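PDB 5MQR: beta-L-arabinobiosidase from Bacteroides thetaiotaomicron, which is probably a pectin-degrading glycoside hydrolase, linked with beta-L-arabinobiosidase and arabinofuranosidase action, and may also have sialidase activity. Local coordinates for residues Tyr74-Met79 with Val393-Met398; Tyr88-Ala93 with Ser103-Met108; Leu92-Asp97 with Ile146-Gln151. All blocks are in the same frame, centred on the assembly; numbering follows the deposited sequence.

How the contacts relate
All three contacts lie in the propeller part of the chain, their centres about 10 to 11 Å apart, and all meet on the antiparallel sheet built from strands 74-83, 86-94, 104-110 and 120-123. Contact 2 is internal to that sheet, pairing its second and third strands. Contact 1 joins its first strand to the turn between strands 387-393 and 397-403, far later in the chain, whereas contact 3 joins strand 86-94 to strand 148-157 of the following sheet. Contacts 2 and 3 share Leu92 and Ala93, and His76 N probably bonds to Leu92 O. One blade is thus held together internally and packed between the next blade and the sheet of strands 387-393, 397-403 and 52-57.

Contact 1: Tyr74-Met79 with Val393-Met398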
loop_
_atom_site.group_PDB
_atom_site.type_symbol
_atom_site.label_atom_id
_atom_site.label_comp_id
_atom_site.label_asym_id
_atom_site.label_seq_id
_atom_site.Cartn_x
_atom_site.Cartn_y
_atom_site.Cartn_z
ATOM N N TYR A 74 -35.771 -19.044 -9.828
ATOM C CA TYR A 74 -35.515 -17.665 -10.218
ATOM C C TYR A 74 -35.395 -16.842 -8.951
ATOM O O TYR A 74 -36.378 -16.644 -8.248
ATOM C CB TYR A 74 -36.631 -17.092 -11.103
ATOM C CG TYR A 74 -36.422 -15.623 -11.443
ATOM C CD1 TYR A 74 -35.581 -15.251 -12.475
ATOM C CD2 TYR A 74 -37.059 -14.615 -10.723
ATOM C CE1 TYR A 74 -35.379 -13.920 -12.793
ATOM C CE2 TYR A 74 -36.860 -13.280 -11.026
ATOM C CZ TYR A 74 -36.013 -12.938 -12.059
ATOM O OH TYR A 74 -35.807 -11.615 -12.368
ATOM N N ASN A 75 -34.179 -16.367 -8.673
ATOM C CA ASN A 75 -33.877 -15.600 -7.478
ATOM C C ASN A 75 -32.957 -14.456 -7.915
ATOM O O ASN A 75 -31.909 -14.721 -8.515
ATOM C CB ASN A 75 -33.177 -16.478 -6.432
ATOM C CG ASN A 75 -33.990 -17.722 -6.035
ATOM O OD1 ASN A 75 -34.956 -17.626 -5.266
ATOM N ND2 ASN A 75 -33.588 -18.897 -6.557
ATOM N N HIS A 76 -33.322 -13.197 -7.617
ATOM C CA HIS A 76 -32.631 -12.037 -8.201
ATOM C C HIS A 76 -32.841 -10.765 -7.381
ATOM O O HIS A 76 -33.623 -10.752 -6.427
ATOM C CB HIS A 76 -33.143 -11.845 -9.629
ATOM C CG HIS A 76 -32.288 -10.997 -10.511
ATOM N ND1 HIS A 76 -30.907 -10.995 -10.475
ATOM C CD2 HIS A 76 -32.634 -10.159 -11.518
ATOM C CE1 HIS A 76 -30.445 -10.185 -11.401
ATOM N NE2 HIS A 76 -31.471 -9.667 -12.052
ATOM N N GLN A 77 -32.097 -9.716 -7.742
ATOM C CA GLN A 77 -32.329 -8.349 -7.273
ATOM C C GLN A 77 -32.209 -8.201 -5.762
ATOM O O GLN A 77 -33.202 -7.890 -5.075
ATOM C CB GLN A 77 -33.684 -7.864 -7.760
ATOM C CG GLN A 77 -33.880 -6.368 -7.582
ATOM C CD GLN A 77 -34.212 -5.680 -8.874
ATOM O OE1 GLN A 77 -33.541 -4.705 -9.252
ATOM N NE2 GLN A 77 -35.216 -6.201 -9.595
ATOM N N PRO A 78 -30.997 -8.457 -5.235
ATOM C CA PRO A 78 -30.823 -8.315 -3.806
ATOM C C PRO A 78 -30.742 -6.863 -3.347
ATOM O O PRO A 78 -30.329 -5.990 -4.117
ATOM C CB PRO A 78 -29.513 -9.068 -3.526
ATOM C CG PRO A 78 -28.748 -8.956 -4.793
ATOM C CD PRO A 78 -29.775 -8.958 -5.892
HETATM N N MSE A 79 -31.153 -6.644 -2.104
HETATM C CA MSE A 79 -30.987 -5.380 -1.377
HETATM C C MSE A 79 -30.285 -5.698 -0.093
HETATM O O MSE A 79 -30.357 -6.826 0.410
HETATM C CB MSE A 79 -32.320 -4.714 -1.053
HETATM C CG MSE A 79 -33.203 -4.537 -2.287
HETATM SE SE MSE A 79 -32.509 -3.058 -3.389
HETATM C CE MSE A 79 -32.800 -3.865 -5.179
ATOM N N VAL A 393 -26.156 -14.753 -8.915
ATOM C CA VAL A 393 -25.414 -15.385 -9.997
ATOM C C VAL A 393 -26.432 -16.119 -10.837
ATOM O O VAL A 393 -27.180 -16.952 -10.312
ATOM C CB VAL A 393 -24.316 -16.328 -9.486
ATOM C CG1 VAL A 393 -23.750 -17.177 -10.622
ATOM C CG2 VAL A 393 -23.218 -15.517 -8.794
ATOM N N ASN A 394 -26.448 -15.804 -12.134
ATOM C CA ASN A 394 -27.397 -16.378 -13.109
ATOM C C ASN A 394 -28.865 -16.085 -12.826
ATOM O O ASN A 394 -29.724 -16.765 -13.368
ATOM C CB ASN A 394 -27.221 -17.912 -13.213
ATOM C CG ASN A 394 -25.827 -18.320 -13.599
ATOM O OD1 ASN A 394 -25.191 -17.686 -14.422
ATOM N ND2 ASN A 394 -25.356 -19.399 -13.023
ATOM N N LYS A 395 -29.177 -15.099 -11.985
ATOM C CA LYS A 395 -30.553 -14.950 -11.444
ATOM C C LYS A 395 -31.070 -16.263 -10.849
ATOM O O LYS A 395 -32.252 -16.604 -10.978
ATOM C CB LYS A 395 -31.529 -14.454 -12.495
ATOM C CG LYS A 395 -30.979 -13.356 -13.387
ATOM C CD LYS A 395 -32.123 -12.596 -14.067
ATOM C CE LYS A 395 -31.563 -11.542 -15.003
ATOM N NZ LYS A 395 -32.583 -10.939 -15.918
ATOM N N GLU A 396 -30.181 -16.968 -10.157
ATOM C CA GLU A 396 -30.476 -18.320 -9.647
ATOM C C GLU A 396 -30.020 -18.514 -8.208
ATOM O O GLU A 396 -30.779 -18.986 -7.360
ATOM C CB GLU A 396 -29.809 -19.355 -10.552
ATOM C CG GLU A 396 -30.099 -20.806 -10.184
ATOM C CD GLU A 396 -29.721 -21.786 -11.290
ATOM O OE1 GLU A 396 -30.476 -21.864 -12.281
ATOM O OE2 GLU A 396 -28.679 -22.476 -11.170
ATOM N N ASP A 397 -28.753 -18.203 -7.961
ATOM C CA ASP A 397 -28.152 -18.340 -6.642
ATOM C C ASP A 397 -27.875 -16.937 -6.071
ATOM O O ASP A 397 -27.455 -16.056 -6.803
ATOM C CB ASP A 397 -26.845 -19.139 -6.747
ATOM C CG ASP A 397 -27.057 -20.540 -7.267
ATOM O OD1 ASP A 397 -28.100 -21.118 -6.913
ATOM O OD2 ASP A 397 -26.189 -21.082 -8.016
HETATM N N MSE A 398 -28.098 -16.761 -4.764
HETATM C CA MSE A 398 -27.867 -15.479 -4.082
HETATM C C MSE A 398 -26.532 -15.537 -3.384
HETATM O O MSE A 398 -26.187 -16.537 -2.716
HETATM C CB MSE A 398 -28.995 -15.119 -3.117
HETATM C CG MSE A 398 -30.400 -15.176 -3.703
HETATM SE SE MSE A 398 -30.510 -14.217 -5.397
HETATM C CE MSE A 398 -30.106 -12.425 -4.705
#
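Tyr74 runs side by side with Lys395, its ring carbon CE1 3.7 Å from Lys395 CD. The two polar ends meet the same carboxylate, since Tyr74 OH and Lys395 NZ both bind Glu98, and the lysine also reaches Tyr364 O. Asn75 grips the turn twice. Its backbone N gives a hydrogen bond of 3.0 Å to Lys395 O, arriving from above the carbonyl plane, and its side-chain ND2 gives one of 2.9 Å to Glu396 O. An amide suits this place because it can supply a second donor to the buried carbonyls of the turn, while Asn75 CB packs 3.6 Å from the selenium of Met398, a selenomethionine. His76 offers a ring face to the lysine stem: Lys395 CD stands 3.7 Å from the ring centroid, a CH-pi contact, and the chain, extended beyond CG (chi2 -161°), runs its methylenes across the ring. His76 ND1 is bonded to Ser392 OG, which helps fix the ring's rotation. Replacing the histidine by alanine is likely to leave the lysine methylenes without the ring they lie on, and Ser392 OG without this partner. Further on, Pro78 CB touches Met398 CE at 3.6 Å, the bent selenomethionine chain curling its methyl across the proline ring. Glu396 and Asp397 both face Val393 in a classic beta bulge. The contact sets this bulged hairpin turn of one propeller sheet against the first strand of the next blade.

Contact 2: Tyr88-Ala93 with Ser103-Met108; sequences YYQYLA and SQTFLM
Tyr91 lays its ring across Phe106, whose CB stands over one face, 3.8 Å from the tyrosine ring centroid. The two rings are turned obliquely, planes 34° apart, and Tyr91 CE2 comes within 3.4 Å of Phe106 CD2. The tyrosine reaches this position because CG sits between the backbone N and the carbonyl carbon (chi1 73°), which swings the ring toward the partner strand. Ala93, being small, leaves room for the same phenylalanine, its CB meeting the ring edge at Phe106 CE2. At the other end of this face Met108, a selenomethionine, places its selenium at the edge of the Tyr91 ring, 4.0 Å from CE1, and obliquely beside the Tyr89 ring, two Met-aromatic contacts for which a long flexible chain is well suited. Tyr89 carries its hydroxyl onward to Trp399 O.

Strands 86-94 and 104-110 form a beta hairpin, the second and third strands of a propeller blade. Tyr89-Met108, Tyr91-Phe106 and Ala93-Gln104 are the antiparallel hydrogen-bonded pairs, each closed by two backbone bonds; Phe106 N to Tyr91 O is the shortest of the six, at 2.7 Å and nearly straight (169°).

On the reverse face Gln90 crosses Thr105, and its CG presses to 3.3 Å from the threonine methyl CG2, a tight fit. That packing uses the aliphatic part of the glutamine, while NE2 goes to Met166 O. Thr105 likewise divides its branches: its methyl touches Gln90, while OG1 is hydrogen-bonded to Gln151 NE2.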
loop_
_atom_site.group_PDB
_atom_site.type_symbol
_atom_site.label_atom_id
_atom_site.label_comp_id
_atom_site.label_asym_id
_atom_site.label_seq_id
_atom_site.Cartn_x
_atom_site.Cartn_y
_atom_site.Cartn_z
ATOM N N TYR A 88 -29.130 -7.364 6.875
ATOM C CA TYR A 88 -30.420 -7.742 6.343
ATOM C C TYR A 88 -30.298 -7.759 4.822
ATOM O O TYR A 88 -29.858 -6.769 4.198
ATOM C CB TYR A 88 -31.491 -6.765 6.816
ATOM C CG TYR A 88 -31.763 -6.916 8.290
ATOM C CD1 TYR A 88 -30.977 -6.275 9.220
ATOM C CD2 TYR A 88 -32.770 -7.745 8.751
ATOM C CE1 TYR A 88 -31.196 -6.447 10.575
ATOM C CE2 TYR A 88 -33.001 -7.922 10.111
ATOM C CZ TYR A 88 -32.203 -7.270 11.021
ATOM O OH TYR A 88 -32.403 -7.409 12.379
ATOM N N TYR A 89 -30.702 -8.898 4.244
ATOM C CA TYR A 89 -30.502 -9.251 2.842
ATOM C C TYR A 89 -31.886 -9.606 2.308
ATOM O O TYR A 89 -32.522 -10.558 2.779
ATOM C CB TYR A 89 -29.548 -10.436 2.765
ATOM C CG TYR A 89 -29.049 -10.817 1.387
ATOM C CD1 TYR A 89 -29.891 -11.402 0.457
ATOM C CD2 TYR A 89 -27.711 -10.637 1.032
ATOM C CE1 TYR A 89 -29.441 -11.764 -0.791
ATOM C CE2 TYR A 89 -27.238 -11.020 -0.213
ATOM C CZ TYR A 89 -28.110 -11.576 -1.124
ATOM O OH TYR A 89 -27.687 -11.936 -2.381
ATOM N N GLN A 90 -32.361 -8.810 1.355
ATOM C CA GLN A 90 -33.685 -8.962 0.742
ATOM C C GLN A 90 -33.455 -9.413 -0.692
ATOM O O GLN A 90 -32.508 -8.953 -1.319
ATOM C CB GLN A 90 -34.401 -7.619 0.729
ATOM C CG GLN A 90 -35.873 -7.691 0.459
ATOM C CD GLN A 90 -36.466 -6.420 -0.162
ATOM O OE1 GLN A 90 -36.055 -6.004 -1.240
ATOM N NE2 GLN A 90 -37.464 -5.835 0.498
ATOM N N TYR A 91 -34.289 -10.315 -1.201
ATOM C CA TYR A 91 -34.253 -10.680 -2.606
ATOM C C TYR A 91 -35.631 -11.119 -3.084
ATOM O O TYR A 91 -36.501 -11.425 -2.283
ATOM C CB TYR A 91 -33.168 -11.745 -2.897
ATOM C CG TYR A 91 -33.429 -13.152 -2.424
ATOM C CD1 TYR A 91 -33.041 -13.565 -1.145
ATOM C CD2 TYR A 91 -34.039 -14.083 -3.260
ATOM C CE1 TYR A 91 -33.257 -14.867 -0.708
ATOM C CE2 TYR A 91 -34.275 -15.390 -2.832
ATOM C CZ TYR A 91 -33.904 -15.774 -1.558
ATOM O OH TYR A 91 -34.122 -17.063 -1.152
ATOM N N LEU A 92 -35.820 -11.133 -4.396
ATOM C CA LEU A 92 -37.077 -11.563 -4.942
ATOM C C LEU A 92 -36.964 -12.829 -5.737
ATOM O O LEU A 92 -35.906 -13.184 -6.208
ATOM C CB LEU A 92 -37.763 -10.472 -5.733
ATOM C CG LEU A 92 -37.142 -9.934 -6.990
ATOM C CD1 LEU A 92 -37.586 -10.695 -8.239
ATOM C CD2 LEU A 92 -37.550 -8.443 -7.063
ATOM N N ALA A 93 -38.088 -13.518 -5.846
ATOM C CA ALA A 93 -38.089 -14.854 -6.373
ATOM C C ALA A 93 -39.408 -15.184 -7.040
ATOM O O ALA A 93 -40.474 -14.751 -6.602
ATOM C CB ALA A 93 -37.783 -15.859 -5.253
ATOM N N SER A 103 -44.748 -14.788 -7.296
ATOM C CA SER A 103 -43.612 -13.920 -7.090
ATOM C C SER A 103 -43.707 -13.368 -5.686
ATOM O O SER A 103 -44.805 -12.988 -5.238
ATOM C CB SER A 103 -43.651 -12.778 -8.118
ATOM O OG SER A 103 -42.468 -11.993 -8.104
ATOM N N GLN A 104 -42.572 -13.309 -4.998
ATOM C CA GLN A 104 -42.535 -12.831 -3.626
ATOM C C GLN A 104 -41.161 -12.328 -3.282
ATOM O O GLN A 104 -40.235 -12.499 -4.077
ATOM C CB GLN A 104 -42.908 -13.948 -2.662
ATOM C CG GLN A 104 -41.931 -15.100 -2.659
ATOM C CD GLN A 104 -42.510 -16.374 -2.081
ATOM O OE1 GLN A 104 -43.719 -16.516 -1.902
ATOM N NE2 GLN A 104 -41.628 -17.321 -1.783
ATOM N N THR A 105 -41.039 -11.733 -2.094
ATOM C CA THR A 105 -39.784 -11.188 -1.600
ATOM C C THR A 105 -39.371 -11.889 -0.303
ATOM O O THR A 105 -40.186 -12.053 0.597
ATOM C CB THR A 105 -39.939 -9.670 -1.381
ATOM O OG1 THR A 105 -40.270 -9.063 -2.635
ATOM C CG2 THR A 105 -38.642 -9.015 -0.778
ATOM N N PHE A 106 -38.106 -12.299 -0.251
ATOM C CA PHE A 106 -37.507 -13.028 0.873
ATOM C C PHE A 106 -36.609 -12.108 1.698
ATOM O O PHE A 106 -36.059 -11.135 1.167
ATOM C CB PHE A 106 -36.631 -14.165 0.376
ATOM C CG PHE A 106 -37.376 -15.392 -0.073
ATOM C CD1 PHE A 106 -38.037 -16.195 0.851
ATOM C CD2 PHE A 106 -37.328 -15.801 -1.398
ATOM C CE1 PHE A 106 -38.679 -17.373 0.446
ATOM C CE2 PHE A 106 -37.947 -16.968 -1.806
ATOM C CZ PHE A 106 -38.627 -17.762 -0.886
ATOM N N LEU A 107 -36.465 -12.430 2.982
ATOM C CA LEU A 107 -35.516 -11.762 3.882
ATOM C C LEU A 107 -34.671 -12.770 4.665
ATOM O O LEU A 107 -35.200 -13.787 5.162
ATOM C CB LEU A 107 -36.242 -10.889 4.897
ATOM C CG LEU A 107 -35.401 -10.019 5.831
ATOM C CD1 LEU A 107 -34.818 -8.833 5.063
ATOM C CD2 LEU A 107 -36.233 -9.549 7.003
HETATM N N MSE A 108 -33.391 -12.443 4.819
HETATM C CA MSE A 108 -32.431 -13.221 5.592
HETATM C C MSE A 108 -31.565 -12.283 6.384
HETATM O O MSE A 108 -31.282 -11.164 5.952
HETATM C CB MSE A 108 -31.406 -13.864 4.666
HETATM C CG MSE A 108 -31.974 -14.892 3.736
HETATM SE SE MSE A 108 -30.642 -15.243 2.346
HETATM C CE MSE A 108 -29.678 -16.668 3.295
#

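Contact 3: Leu92-Asp97 with Ile146-Gln151. With EDO (1,2-ethanediol), chain H.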
loop_
_atom_site.group_PDB
_atom_site.type_symbol
_atom_site.label_atom_id
_atom_site.label_comp_id
_atom_site.label_asym_id
_atom_site.label_seq_id
_atom_site.Cartn_x
_atom_site.Cartn_y
_atom_site.Cartn_z
ATOM N N LEU A 92 -35.820 -11.133 -4.396
ATOM C CA LEU A 92 -37.077 -11.563 -4.942
ATOM C C LEU A 92 -36.964 -12.829 -5.737
ATOM O O LEU A 92 -35.906 -13.184 -6.208
ATOM C CB LEU A 92 -37.763 -10.472 -5.733
ATOM C CG LEU A 92 -37.142 -9.934 -6.990
ATOM C CD1 LEU A 92 -37.586 -10.695 -8.239
ATOM C CD2 LEU A 92 -37.550 -8.443 -7.063
ATOM N N ALA A 93 -38.088 -13.518 -5.846
ATOM C CA ALA A 93 -38.089 -14.854 -6.373
ATOM C C ALA A 93 -39.408 -15.184 -7.040
ATOM O O ALA A 93 -40.474 -14.751 -6.602
ATOM C CB ALA A 93 -37.783 -15.859 -5.253
ATOM N N ASP A 94 -39.299 -15.966 -8.107
ATOM C CA ASP A 94 -40.413 -16.638 -8.744
ATOM C C ASP A 94 -40.001 -18.128 -8.836
ATOM O O ASP A 94 -38.795 -18.466 -8.759
ATOM C CB ASP A 94 -40.648 -16.093 -10.159
ATOM C CG ASP A 94 -41.158 -14.612 -10.200
ATOM O OD1 ASP A 94 -40.693 -13.743 -9.437
ATOM O OD2 ASP A 94 -42.004 -14.316 -11.067
ATOM N N PRO A 95 -40.983 -19.032 -9.002
ATOM C CA PRO A 95 -40.619 -20.446 -9.063
ATOM C C PRO A 95 -39.632 -20.820 -10.157
ATOM O O PRO A 95 -38.812 -21.713 -9.929
ATOM C CB PRO A 95 -41.965 -21.144 -9.271
ATOM C CG PRO A 95 -42.892 -20.276 -8.489
ATOM C CD PRO A 95 -42.436 -18.873 -8.821
ATOM N N SER A 96 -39.659 -20.143 -11.302
ATOM C CA SER A 96 -38.685 -20.487 -12.336
ATOM C C SER A 96 -38.351 -19.431 -13.378
ATOM O O SER A 96 -37.237 -19.440 -13.899
ATOM C CB SER A 96 -39.154 -21.752 -13.069
ATOM O OG SER A 96 -40.429 -21.529 -13.633
ATOM N N ASP A 97 -39.308 -18.570 -13.712
ATOM C CA ASP A 97 -39.189 -17.668 -14.853
ATOM C C ASP A 97 -39.472 -16.219 -14.432
ATOM O O ASP A 97 -40.403 -15.943 -13.663
ATOM C CB ASP A 97 -40.169 -18.101 -15.932
ATOM C CG ASP A 97 -39.819 -19.461 -16.532
ATOM O OD1 ASP A 97 -40.186 -20.512 -15.966
ATOM O OD2 ASP A 97 -39.167 -19.491 -17.586
ATOM N N ILE A 146 -51.615 -13.916 -10.005
ATOM C CA ILE A 146 -50.748 -13.447 -8.949
ATOM C C ILE A 146 -49.838 -12.343 -9.524
ATOM O O ILE A 146 -49.363 -12.442 -10.657
ATOM C CB ILE A 146 -49.907 -14.628 -8.395
ATOM C CG1 ILE A 146 -50.814 -15.705 -7.747
ATOM C CG2 ILE A 146 -48.797 -14.147 -7.452
ATOM C CD1 ILE A 146 -51.680 -15.231 -6.589
ATOM N N ALA A 147 -49.590 -11.304 -8.731
ATOM C CA ALA A 147 -48.747 -10.187 -9.160
ATOM C C ALA A 147 -47.283 -10.574 -9.252
ATOM O O ALA A 147 -46.866 -11.607 -8.723
ATOM C CB ALA A 147 -48.902 -9.016 -8.197
ATOM N N ILE A 148 -46.514 -9.716 -9.911
ATOM C CA ILE A 148 -45.074 -9.823 -9.992
ATOM C C ILE A 148 -44.487 -8.745 -9.097
ATOM O O ILE A 148 -44.912 -7.600 -9.142
ATOM C CB ILE A 148 -44.557 -9.629 -11.439
ATOM C CG1 ILE A 148 -45.183 -10.666 -12.391
ATOM C CG2 ILE A 148 -43.027 -9.689 -11.502
ATOM C CD1 ILE A 148 -44.880 -12.121 -12.079
HETATM N N MSE A 149 -43.489 -9.129 -8.298
HETATM C CA MSE A 149 -42.775 -8.208 -7.422
HETATM C C MSE A 149 -41.574 -7.704 -8.158
HETATM O O MSE A 149 -40.974 -8.418 -8.962
HETATM C CB MSE A 149 -42.375 -8.820 -6.056
HETATM C CG MSE A 149 -43.633 -9.215 -5.286
HETATM SE SE MSE A 149 -43.377 -9.222 -3.338
HETATM C CE MSE A 149 -43.438 -7.258 -3.067
ATOM N N HIS A 150 -41.245 -6.442 -7.888
ATOM C CA HIS A 150 -40.096 -5.781 -8.466
ATOM C C HIS A 150 -39.802 -4.518 -7.664
ATOM O O HIS A 150 -40.681 -3.666 -7.546
ATOM C CB HIS A 150 -40.358 -5.389 -9.919
ATOM C CG HIS A 150 -39.127 -4.903 -10.613
ATOM N ND1 HIS A 150 -38.782 -3.569 -10.671
ATOM C CD2 HIS A 150 -38.118 -5.581 -11.207
ATOM C CE1 HIS A 150 -37.634 -3.446 -11.312
ATOM N NE2 HIS A 150 -37.216 -4.652 -11.656
ATOM N N GLN A 151 -38.597 -4.442 -7.111
ATOM C CA GLN A 151 -38.114 -3.333 -6.269
ATOM C C GLN A 151 -36.724 -2.975 -6.697
ATOM O O GLN A 151 -35.921 -3.889 -6.892
ATOM C CB GLN A 151 -37.811 -3.796 -4.827
ATOM C CG GLN A 151 -38.941 -4.180 -3.994
ATOM C CD GLN A 151 -39.367 -5.604 -4.164
ATOM O OE1 GLN A 151 -40.425 -5.840 -4.687
ATOM N NE2 GLN A 151 -38.571 -6.550 -3.689
HETATM C C1 EDO H . -35.960 -4.963 -14.870
HETATM O O1 EDO H . -35.406 -5.803 -13.829
HETATM C C2 EDO H . -34.951 -4.689 -15.995
HETATM O O2 EDO H . -35.098 -3.399 -16.595
#
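Where two successive propeller blades pack face to face, Leu92 of strand 86-94 reaches strand 148-157 with its branched end. Its CD2 lies 3.9 Å from Met149 O and equally 3.9 Å from His150 CA, with Gln151 NE2 slightly farther, at 4.0 Å. The touching parts of the two segments run in nearly opposite senses, but the nearest CA atoms, those of Leu92 and Met149, are 7.1 Å apart and no hydrogen bond joins the segments, so side chains bridge them. A leucine suits this place because its two methyls pack on the backbone at Met149 and His150, and no polar partner is needed. Asp94 crosses Ile148 at about a right angle, its OD2 3.8 Å from the isoleucine CD1. The other carboxylate oxygen, OD1, is bonded to Ser103 OG, which also bonds Met149 N, so the serine links both strands. The CB of His150 points away from segment 92-97; its NE2 donates a 3.1 Å hydrogen bond to O1 of an ethanediol, probably from the crystallisation liquor, and ND1 pairs with Glu248. Around the contact, Gln151 OE1 meets Asn168 N and Met149 packs on Tyr169, both on strand 163-170, while Tyr74 of strand 74-83 packs beside Leu92 and Asp94.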